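Local coordinates for ABC-type metal ion transport system, periplasmic component (Vibrio vulnificus, PDB 3K2D), which binds methionine, probably as the substrate-binding lipoprotein of an ABC uptake transporter, and activates Toll-like receptor 2, at residues P88-S93 with V191-K196; R119-L124 with L138-R143; R107-N112 with M155-A160. The protein carries 4 engineered substitutions. All coordinates share one frame; numbering follows the deposited sequence.

Contact 1: residues P88-S93 with V191-K196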
loop_
_atom_site.group_PDB
_atom_site.type_symbol
_atom_site.label_atom_id
_atom_site.label_comp_id
_atom_site.label_asym_id
_atom_site.label_seq_id
_atom_site.Cartn_x
_atom_site.Cartn_y
_atom_site.Cartn_z
ATOM N N PRO A 88 -0.061 0.946 8.537
ATOM C CA PRO A 88 -1.152 1.806 8.996
ATOM C C PRO A 88 -1.117 3.173 8.312
ATOM O O PRO A 88 -0.271 4.006 8.604
ATOM C CB PRO A 88 -0.900 1.888 10.499
ATOM C CG PRO A 88 -0.365 0.512 10.807
ATOM C CD PRO A 88 0.618 0.301 9.676
ATOM N N ILE A 89 -2.054 3.397 7.405
ATOM C CA ILE A 89 -2.113 4.644 6.662
ATOM C C ILE A 89 -2.358 5.825 7.588
ATOM O O ILE A 89 -3.002 5.688 8.627
ATOM C CB ILE A 89 -3.217 4.576 5.568
ATOM C CG1 ILE A 89 -2.952 5.640 4.509
ATOM C CG2 ILE A 89 -4.605 4.757 6.188
ATOM C CD1 ILE A 89 -3.192 5.144 3.089
ATOM N N ALA A 90 -1.841 6.986 7.211
ATOM C CA ALA A 90 -2.011 8.169 8.034
ATOM C C ALA A 90 -2.402 9.394 7.238
ATOM O O ALA A 90 -2.246 9.446 6.010
ATOM C CB ALA A 90 -0.730 8.457 8.789
ATOM N N GLY A 91 -2.923 10.383 7.957
ATOM C CA GLY A 91 -3.283 11.638 7.331
ATOM C C GLY A 91 -2.164 12.610 7.659
ATOM O O GLY A 91 -1.771 12.726 8.817
ATOM N N TYR A 92 -1.630 13.291 6.652
ATOM C CA TYR A 92 -0.558 14.248 6.880
ATOM C C TYR A 92 -1.011 15.666 6.550
ATOM O O TYR A 92 -2.077 15.866 5.959
ATOM C CB TYR A 92 0.665 13.896 6.039
ATOM C CG TYR A 92 1.177 12.492 6.242
ATOM C CD1 TYR A 92 0.627 11.417 5.535
ATOM C CD2 TYR A 92 2.219 12.231 7.135
ATOM C CE1 TYR A 92 1.103 10.119 5.710
ATOM C CE2 TYR A 92 2.703 10.936 7.315
ATOM C CZ TYR A 92 2.138 9.887 6.596
ATOM O OH TYR A 92 2.610 8.612 6.767
ATOM N N SER A 93 -0.191 16.648 6.921
ATOM C CA SER A 93 -0.523 18.045 6.674
ATOM C C SER A 93 0.637 19.010 6.871
ATOM O O SER A 93 1.428 18.871 7.799
ATOM C CB SER A 93 -1.669 18.471 7.591
ATOM O OG SER A 93 -1.910 19.859 7.480
ATOM N N VAL A 191 -1.000 13.230 11.374
ATOM C CA VAL A 191 -1.939 14.036 12.155
ATOM C C VAL A 191 -2.818 13.047 12.902
ATOM O O VAL A 191 -3.355 13.336 13.966
ATOM C CB VAL A 191 -2.802 14.917 11.251
ATOM C CG1 VAL A 191 -3.850 15.644 12.072
ATOM C CG2 VAL A 191 -1.921 15.911 10.538
ATOM N N PHE A 192 -2.964 11.873 12.313
ATOM C CA PHE A 192 -3.710 10.787 12.915
ATOM C C PHE A 192 -3.287 9.545 12.157
ATOM O O PHE A 192 -2.846 9.627 11.010
ATOM C CB PHE A 192 -5.230 11.013 12.858
ATOM C CG PHE A 192 -5.769 11.320 11.491
ATOM C CD1 PHE A 192 -5.856 10.337 10.517
ATOM C CD2 PHE A 192 -6.228 12.599 11.186
ATOM C CE1 PHE A 192 -6.395 10.624 9.259
ATOM C CE2 PHE A 192 -6.766 12.887 9.932
ATOM C CZ PHE A 192 -6.847 11.898 8.974
ATOM N N VAL A 193 -3.383 8.398 12.805
ATOM C CA VAL A 193 -2.971 7.167 12.165
ATOM C C VAL A 193 -4.022 6.082 12.312
ATOM O O VAL A 193 -4.760 6.031 13.304
ATOM C CB VAL A 193 -1.629 6.682 12.762
ATOM C CG1 VAL A 193 -1.115 5.475 11.999
ATOM C CG2 VAL A 193 -0.610 7.817 12.718
ATOM N N GLU A 194 -4.083 5.226 11.302
ATOM C CA GLU A 194 -5.012 4.109 11.258
ATOM C C GLU A 194 -4.538 3.101 12.303
ATOM O O GLU A 194 -3.359 3.070 12.640
ATOM C CB GLU A 194 -4.967 3.499 9.851
ATOM C CG GLU A 194 -5.926 2.361 9.595
ATOM C CD GLU A 194 -5.687 1.711 8.246
ATOM O OE1 GLU A 194 -4.569 1.195 8.025
ATOM O OE2 GLU A 194 -6.611 1.714 7.404
ATOM N N ASP A 195 -5.441 2.281 12.825
ATOM C CA ASP A 195 -5.054 1.282 13.816
ATOM C C ASP A 195 -4.275 0.134 13.184
ATOM O O ASP A 195 -4.580 -0.288 12.069
ATOM C CB ASP A 195 -6.289 0.725 14.524
ATOM C CG ASP A 195 -7.013 1.777 15.346
ATOM O OD1 ASP A 195 -8.076 1.448 15.916
ATOM O OD2 ASP A 195 -6.520 2.930 15.426
ATOM N N LYS A 196 -3.272 -0.361 13.909
ATOM C CA LYS A 196 -2.430 -1.467 13.450
ATOM C C LYS A 196 -3.281 -2.651 13.015
ATOM O O LYS A 196 -3.003 -3.291 12.013
ATOM C CB LYS A 196 -1.486 -1.930 14.566
ATOM C CG LYS A 196 -0.453 -0.912 15.001
ATOM C CD LYS A 196 0.442 -1.487 16.094
ATOM C CE LYS A 196 1.409 -0.440 16.656
ATOM N NZ LYS A 196 0.709 0.679 17.380
#
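G91 and I89 reach across to V191, F192 and E194 through their main chains, joining two antiparallel segments at one edge of the mixed sheet in a lobe of this periplasmic-binding-protein fold. The pairing illustrates how an edge strand can be held by few bonds. V191 N donates to G91 O at 2.7 Å, the donor standing almost straight out from the carbonyl. G91 N gives to F192 O over 3.1 Å, tilted out of the carbonyl plane. Farther along, E194 N is bonded to I89 O at 2.9 Å. Between these bonds A90 and V193 form a non-hydrogen-bonded pair; the polar backbone of A90 is served instead by I174 of strand 171-174, as that of Y92 is by S172. The extended side chain of E194 lies across I89, its CD near I89 CG2. From I89 N, OE1 receives a weak bond, 3.4 Å long, and it has a further partner outside the pair. The carboxylate's stronger partner is R119, whose NE makes a salt bridge with OE2, so one side chain ties the edge pair to helix 114-126. S93 OG is satisfied outside the pair, by A170 O and by the backbone N of Q95 and V96. F192 has CG between its backbone N and carbonyl carbon (chi1 53°), which swings the ring over G91 in a CH-pi contact, with G91 CA 4.2 Å from the ring centroid. On the opposite face of the pair the branches of V193 divide: CG2 lies 4.0 Å from A90 CB, while CG1 lies 3.9 Å from P88 CB.

Contact 2: residues R119-L124 with L138-R143. With MET (methionine), chain C.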
loop_
_atom_site.group_PDB
_atom_site.type_symbol
_atom_site.label_atom_id
_atom_site.label_comp_id
_atom_site.label_asym_id
_atom_site.label_seq_id
_atom_site.Cartn_x
_atom_site.Cartn_y
_atom_site.Cartn_z
ATOM N N ARG A 119 -11.090 2.929 2.635
ATOM C CA ARG A 119 -10.223 2.871 3.796
ATOM C C ARG A 119 -10.045 4.278 4.383
ATOM O O ARG A 119 -10.117 4.474 5.606
ATOM C CB ARG A 119 -8.878 2.307 3.367
ATOM C CG ARG A 119 -7.861 2.149 4.459
ATOM C CD ARG A 119 -6.557 1.671 3.833
ATOM N NE ARG A 119 -5.502 1.435 4.811
ATOM C CZ ARG A 119 -4.267 1.064 4.495
ATOM N NH1 ARG A 119 -3.937 0.884 3.225
ATOM N NH2 ARG A 119 -3.364 0.884 5.448
ATOM N N SER A 120 -9.817 5.255 3.501
ATOM C CA SER A 120 -9.619 6.639 3.924
ATOM C C SER A 120 -10.860 7.221 4.582
ATOM O O SER A 120 -10.766 7.866 5.626
ATOM C CB SER A 120 -9.220 7.513 2.733
ATOM O OG SER A 120 -7.935 7.167 2.238
ATOM N N LEU A 121 -12.020 6.997 3.974
ATOM C CA LEU A 121 -13.260 7.517 4.522
ATOM C C LEU A 121 -13.519 6.911 5.896
ATOM O O LEU A 121 -13.941 7.607 6.813
ATOM C CB LEU A 121 -14.416 7.238 3.568
ATOM C CG LEU A 121 -14.301 7.953 2.216
ATOM C CD1 LEU A 121 -15.463 7.523 1.310
ATOM C CD2 LEU A 121 -14.297 9.474 2.420
ATOM N N LEU A 122 -13.261 5.614 6.043
ATOM C CA LEU A 122 -13.431 4.957 7.334
ATOM C C LEU A 122 -12.506 5.628 8.360
ATOM O O LEU A 122 -12.898 5.886 9.493
ATOM C CB LEU A 122 -13.084 3.470 7.225
ATOM C CG LEU A 122 -14.114 2.533 6.579
ATOM C CD1 LEU A 122 -13.554 1.122 6.506
ATOM C CD2 LEU A 122 -15.409 2.559 7.391
ATOM N N LEU A 123 -11.277 5.915 7.949
ATOM C CA LEU A 123 -10.308 6.558 8.830
ATOM C C LEU A 123 -10.767 7.956 9.237
ATOM O O LEU A 123 -10.627 8.354 10.394
ATOM C CB LEU A 123 -8.949 6.635 8.141
ATOM C CG LEU A 123 -7.841 7.291 8.961
ATOM C CD1 LEU A 123 -7.631 6.530 10.257
ATOM C CD2 LEU A 123 -6.564 7.329 8.146
ATOM N N LEU A 124 -11.311 8.704 8.284
ATOM C CA LEU A 124 -11.797 10.048 8.567
ATOM C C LEU A 124 -12.909 9.981 9.610
ATOM O O LEU A 124 -12.964 10.791 10.534
ATOM C CB LEU A 124 -12.323 10.705 7.287
ATOM C CG LEU A 124 -11.242 11.148 6.298
ATOM C CD1 LEU A 124 -11.873 11.636 4.995
ATOM C CD2 LEU A 124 -10.393 12.238 6.953
ATOM N N LEU A 138 -16.093 -1.888 3.241
ATOM C CA LEU A 138 -14.737 -1.436 3.012
ATOM C C LEU A 138 -14.661 -0.604 1.737
ATOM O O LEU A 138 -13.615 -0.040 1.424
ATOM C CB LEU A 138 -13.788 -2.633 2.917
ATOM C CG LEU A 138 -13.605 -3.431 4.207
ATOM C CD1 LEU A 138 -12.599 -4.534 3.974
ATOM C CD2 LEU A 138 -13.119 -2.523 5.313
ATOM N N LEU A 139 -15.780 -0.503 1.024
ATOM C CA LEU A 139 -15.814 0.247 -0.225
ATOM C C LEU A 139 -16.626 1.531 -0.172
ATOM O O LEU A 139 -17.214 1.937 -1.164
ATOM C CB LEU A 139 -16.345 -0.647 -1.351
ATOM C CG LEU A 139 -15.539 -1.923 -1.625
ATOM C CD1 LEU A 139 -16.192 -2.720 -2.739
ATOM C CD2 LEU A 139 -14.122 -1.559 -2.008
ATOM N N ALA A 140 -16.657 2.179 0.983
ATOM C CA ALA A 140 -17.401 3.425 1.118
ATOM C C ALA A 140 -16.995 4.451 0.060
ATOM O O ALA A 140 -15.874 4.421 -0.450
ATOM C CB ALA A 140 -17.169 4.013 2.495
ATOM N N THR A 141 -17.926 5.336 -0.285
ATOM C CA THR A 141 -17.654 6.416 -1.231
ATOM C C THR A 141 -18.355 7.636 -0.670
ATOM O O THR A 141 -19.051 7.549 0.349
ATOM C CB THR A 141 -18.211 6.152 -2.640
ATOM O OG1 THR A 141 -19.640 6.270 -2.624
ATOM C CG2 THR A 141 -17.823 4.774 -3.111
ATOM N N VAL A 142 -18.173 8.776 -1.326
ATOM C CA VAL A 142 -18.798 10.016 -0.877
ATOM C C VAL A 142 -20.331 9.909 -0.820
ATOM O O VAL A 142 -20.993 10.659 -0.110
ATOM C CB VAL A 142 -18.370 11.188 -1.783
ATOM C CG1 VAL A 142 -19.080 12.464 -1.370
ATOM C CG2 VAL A 142 -16.864 11.388 -1.671
ATOM N N ARG A 143 -20.897 8.965 -1.558
ATOM C CA ARG A 143 -22.340 8.793 -1.533
ATOM C C ARG A 143 -22.754 8.187 -0.209
ATOM O O ARG A 143 -23.928 8.224 0.140
ATOM C CB ARG A 143 -22.824 7.895 -2.681
ATOM C CG ARG A 143 -22.774 8.555 -4.050
ATOM C CD ARG A 143 -23.456 7.696 -5.107
ATOM N NE ARG A 143 -22.863 6.363 -5.194
ATOM C CZ ARG A 143 -21.699 6.097 -5.779
ATOM N NH1 ARG A 143 -20.996 7.075 -6.345
ATOM N NH2 ARG A 143 -21.228 4.853 -5.776
HETATM N N MET C . 0.886 -0.461 0.413
HETATM C CA MET C . -0.484 0.159 0.585
HETATM C C MET C . -0.717 0.332 2.044
HETATM O O MET C . -0.393 -0.601 2.829
HETATM C CB MET C . -1.629 -0.703 0.094
HETATM C CG MET C . -1.616 -0.974 -1.342
HETATM S SD MET C . -3.190 -1.515 -1.909
HETATM C CE MET C . -2.583 -1.634 -3.551
HETATM O OXT MET C . -1.249 1.381 2.435
#
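R119, whose backbone N comes within 4.1 Å of L138 O, meets the bound methionine with the edge of its guanidinium in the ligand pocket of this NlpA-type binding protein: the ligand's C lies at the edge of the group, in its plane. NH1 donates to MET OXT at 2.8 Å with an N-H...acceptor angle of 141°, a somewhat bent bond. Y200 adds a cation-pi interaction and Y87 O accepts a weak bond from NH2, so the whole group is fixed from several directions. NE is already engaged by E194, a second-shell residue that probably shares the positive charge with the ligand carboxylate; N202 and T177 also bond the methionine. A fully extended chain, with CG anti to the backbone N (chi1 -179°), carries the guanidinium from helix 114-126 into the pocket. The second flat group is the guanidinium of R143, with T141 OG1 3.7 Å above its plane and over its centre. That same oxygen accepts from R143 N at 3.2 Å, making an ST turn in the loop between strands 131-132 and 145-147, while T141 N is taken up by D144 OD2.

No hydrogen bond crosses between helix and loop; leucine methyls carry the contact, an example of one helix serving a ligand on one flank and a loop on another. L122 and L138 cross at their tips, CD1 of the former 3.9 Å from CD2 of the latter, with L138 also resting on Y200. L121 pushes a single methyl into the loop: its CD1 lies 4.1 Å from A140 CB and 3.5 Å from T141 C.

Contact 3: residues R107-N112 with M155-A160. Engineered in segment 155-160: M155 (natural residue Val).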
loop_
_atom_site.group_PDB
_atom_site.type_symbol
_atom_site.label_atom_id
_atom_site.label_comp_id
_atom_site.label_asym_id
_atom_site.label_seq_id
_atom_site.Cartn_x
_atom_site.Cartn_y
_atom_site.Cartn_z
ATOM N N ARG A 107 -10.334 21.280 2.284
ATOM C CA ARG A 107 -10.209 20.231 1.286
ATOM C C ARG A 107 -9.335 19.135 1.892
ATOM O O ARG A 107 -8.295 19.418 2.473
ATOM C CB ARG A 107 -9.546 20.800 0.023
ATOM C CG ARG A 107 -10.389 20.724 -1.247
ATOM C CD ARG A 107 -10.373 22.043 -2.038
ATOM N NE ARG A 107 -9.032 22.455 -2.442
ATOM C CZ ARG A 107 -8.408 22.041 -3.545
ATOM N NH1 ARG A 107 -9.004 21.199 -4.379
ATOM N NH2 ARG A 107 -7.172 22.457 -3.803
ATOM N N ILE A 108 -9.778 17.890 1.777
ATOM C CA ILE A 108 -9.014 16.753 2.281
ATOM C C ILE A 108 -8.783 15.796 1.118
ATOM O O ILE A 108 -9.735 15.286 0.522
ATOM C CB ILE A 108 -9.765 16.009 3.422
ATOM C CG1 ILE A 108 -9.797 16.886 4.677
ATOM C CG2 ILE A 108 -9.097 14.677 3.705
ATOM C CD1 ILE A 108 -10.386 16.218 5.896
ATOM N N ALA A 109 -7.518 15.563 0.792
ATOM C CA ALA A 109 -7.176 14.671 -0.311
ATOM C C ALA A 109 -7.051 13.210 0.140
ATOM O O ALA A 109 -6.518 12.926 1.216
ATOM C CB ALA A 109 -5.882 15.135 -0.965
ATOM N N VAL A 110 -7.551 12.296 -0.694
ATOM C CA VAL A 110 -7.515 10.852 -0.426
ATOM C C VAL A 110 -7.287 10.090 -1.739
ATOM O O VAL A 110 -7.473 10.633 -2.826
ATOM C CB VAL A 110 -8.864 10.341 0.184
ATOM C CG1 VAL A 110 -9.270 11.196 1.376
ATOM C CG2 VAL A 110 -9.964 10.359 -0.869
ATOM N N PRO A 111 -6.850 8.824 -1.652
ATOM C CA PRO A 111 -6.629 8.050 -2.879
ATOM C C PRO A 111 -7.966 7.757 -3.559
ATOM O O PRO A 111 -9.009 7.773 -2.907
ATOM C CB PRO A 111 -5.917 6.800 -2.382
ATOM C CG PRO A 111 -6.319 6.709 -0.946
ATOM C CD PRO A 111 -6.290 8.126 -0.486
ATOM N N ASN A 112 -7.939 7.498 -4.865
ATOM C CA ASN A 112 -9.176 7.261 -5.596
ATOM C C ASN A 112 -9.536 5.828 -5.968
ATOM O O ASN A 112 -10.656 5.578 -6.412
ATOM C CB ASN A 112 -9.225 8.133 -6.852
ATOM C CG ASN A 112 -8.044 7.914 -7.761
ATOM O OD1 ASN A 112 -7.253 6.996 -7.565
ATOM N ND2 ASN A 112 -7.923 8.760 -8.774
ATOM N N MET A 155 -11.316 15.347 -1.813
ATOM C CA MET A 155 -10.666 15.366 -3.117
ATOM C C MET A 155 -10.048 13.992 -3.353
ATOM O O MET A 155 -9.156 13.564 -2.624
ATOM C CB MET A 155 -9.579 16.446 -3.164
ATOM C CG MET A 155 -10.095 17.895 -3.036
ATOM S SD MET A 155 -11.184 18.454 -4.358
ATOM C CE MET A 155 -10.056 18.531 -5.644
ATOM N N GLU A 156 -10.544 13.287 -4.359
ATOM C CA GLU A 156 -10.033 11.962 -4.684
ATOM C C GLU A 156 -8.974 12.103 -5.769
ATOM O O GLU A 156 -9.235 12.657 -6.836
ATOM C CB GLU A 156 -11.183 11.069 -5.157
ATOM C CG GLU A 156 -12.177 10.714 -4.055
ATOM C CD GLU A 156 -13.503 10.186 -4.585
ATOM O OE1 GLU A 156 -13.496 9.359 -5.526
ATOM O OE2 GLU A 156 -14.560 10.590 -4.047
ATOM N N LEU A 157 -7.774 11.604 -5.486
ATOM C CA LEU A 157 -6.651 11.686 -6.421
ATOM C C LEU A 157 -5.947 10.337 -6.560
ATOM O O LEU A 157 -6.110 9.447 -5.729
ATOM C CB LEU A 157 -5.625 12.712 -5.918
ATOM C CG LEU A 157 -6.131 14.071 -5.440
ATOM C CD1 LEU A 157 -5.011 14.811 -4.760
ATOM C CD2 LEU A 157 -6.650 14.871 -6.602
ATOM N N ASP A 158 -5.149 10.200 -7.613
ATOM C CA ASP A 158 -4.391 8.981 -7.827
ATOM C C ASP A 158 -3.364 8.892 -6.706
ATOM O O ASP A 158 -2.681 9.870 -6.403
ATOM C CB ASP A 158 -3.681 9.021 -9.183
ATOM C CG ASP A 158 -2.769 7.820 -9.394
ATOM O OD1 ASP A 158 -1.696 7.747 -8.747
ATOM O OD2 ASP A 158 -3.137 6.940 -10.203
ATOM N N ALA A 159 -3.260 7.714 -6.100
ATOM C CA ALA A 159 -2.334 7.488 -4.994
ATOM C C ALA A 159 -0.948 8.118 -5.165
ATOM O O ALA A 159 -0.416 8.704 -4.227
ATOM C CB ALA A 159 -2.204 5.991 -4.724
ATOM N N ALA A 160 -0.359 8.014 -6.350
ATOM C CA ALA A 160 0.967 8.596 -6.550
ATOM C C ALA A 160 0.975 10.137 -6.538
ATOM O O ALA A 160 2.029 10.753 -6.425
ATOM C CB ALA A 160 1.572 8.076 -7.844
HETATM O O HOH W 1 -5.432 5.646 -6.314
#
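V110 and its neighbours exchange bonds with M155 and L157 in a parallel strand pair, and here the contact is tight. M155 N donates to I108 O, V110 N to M155 O and L157 N to V110 O, each at 2.8 Å. CA-H...O contacts from A109, E156 and P111 fill the gaps between them. A109 CB meets L157 CD1 at 3.9 Å on one face, while on the other V110 CG2 and E156 CG run side by side at the same distance. Beyond P111 the pairing weakens. N112 N reaches L157 O only through a bent, weak bond (115°), and a water links the two segments, donating to N112 OD1 at 2.6 Å and accepting from A159 N. D158 OD1 closes an Asx turn onto A160 N. At the opposite end the bent chains of R107 and the engineered M155 cross obliquely, M155 CG against R107 CG and M155 CE at the guanidinium edge; both remain partly exposed. The pair belongs to a beta-alpha-beta crossover: helix 114-126 covers V110, P111 and E156, helix 162-165 packs on A109 and L157, and strand 171-174 bonds the other edge of strand 107-111, leaving 153-157 outermost in the sheet.

Contacts 1 and 3 occupy opposite margins of one mixed sheet, ordered 153-157, 107-111, 171-174, 90-92, 192-193, with centres about 15 Å apart and no direct touch. Contact 2 joins helix 114-126, which lies over that sheet, to the loop before strand 145-147; its centre is about 14 Å from that of contact 1 and 12 Å from that of contact 3. Along the chain the three are nested, contact 2 inside the loop closed by contact 3 and contact 3 inside that of contact 1. The helix touches both: L123 packs against F192 and S120 against P111, an arrangement consistent with placing R119 at the methionine site.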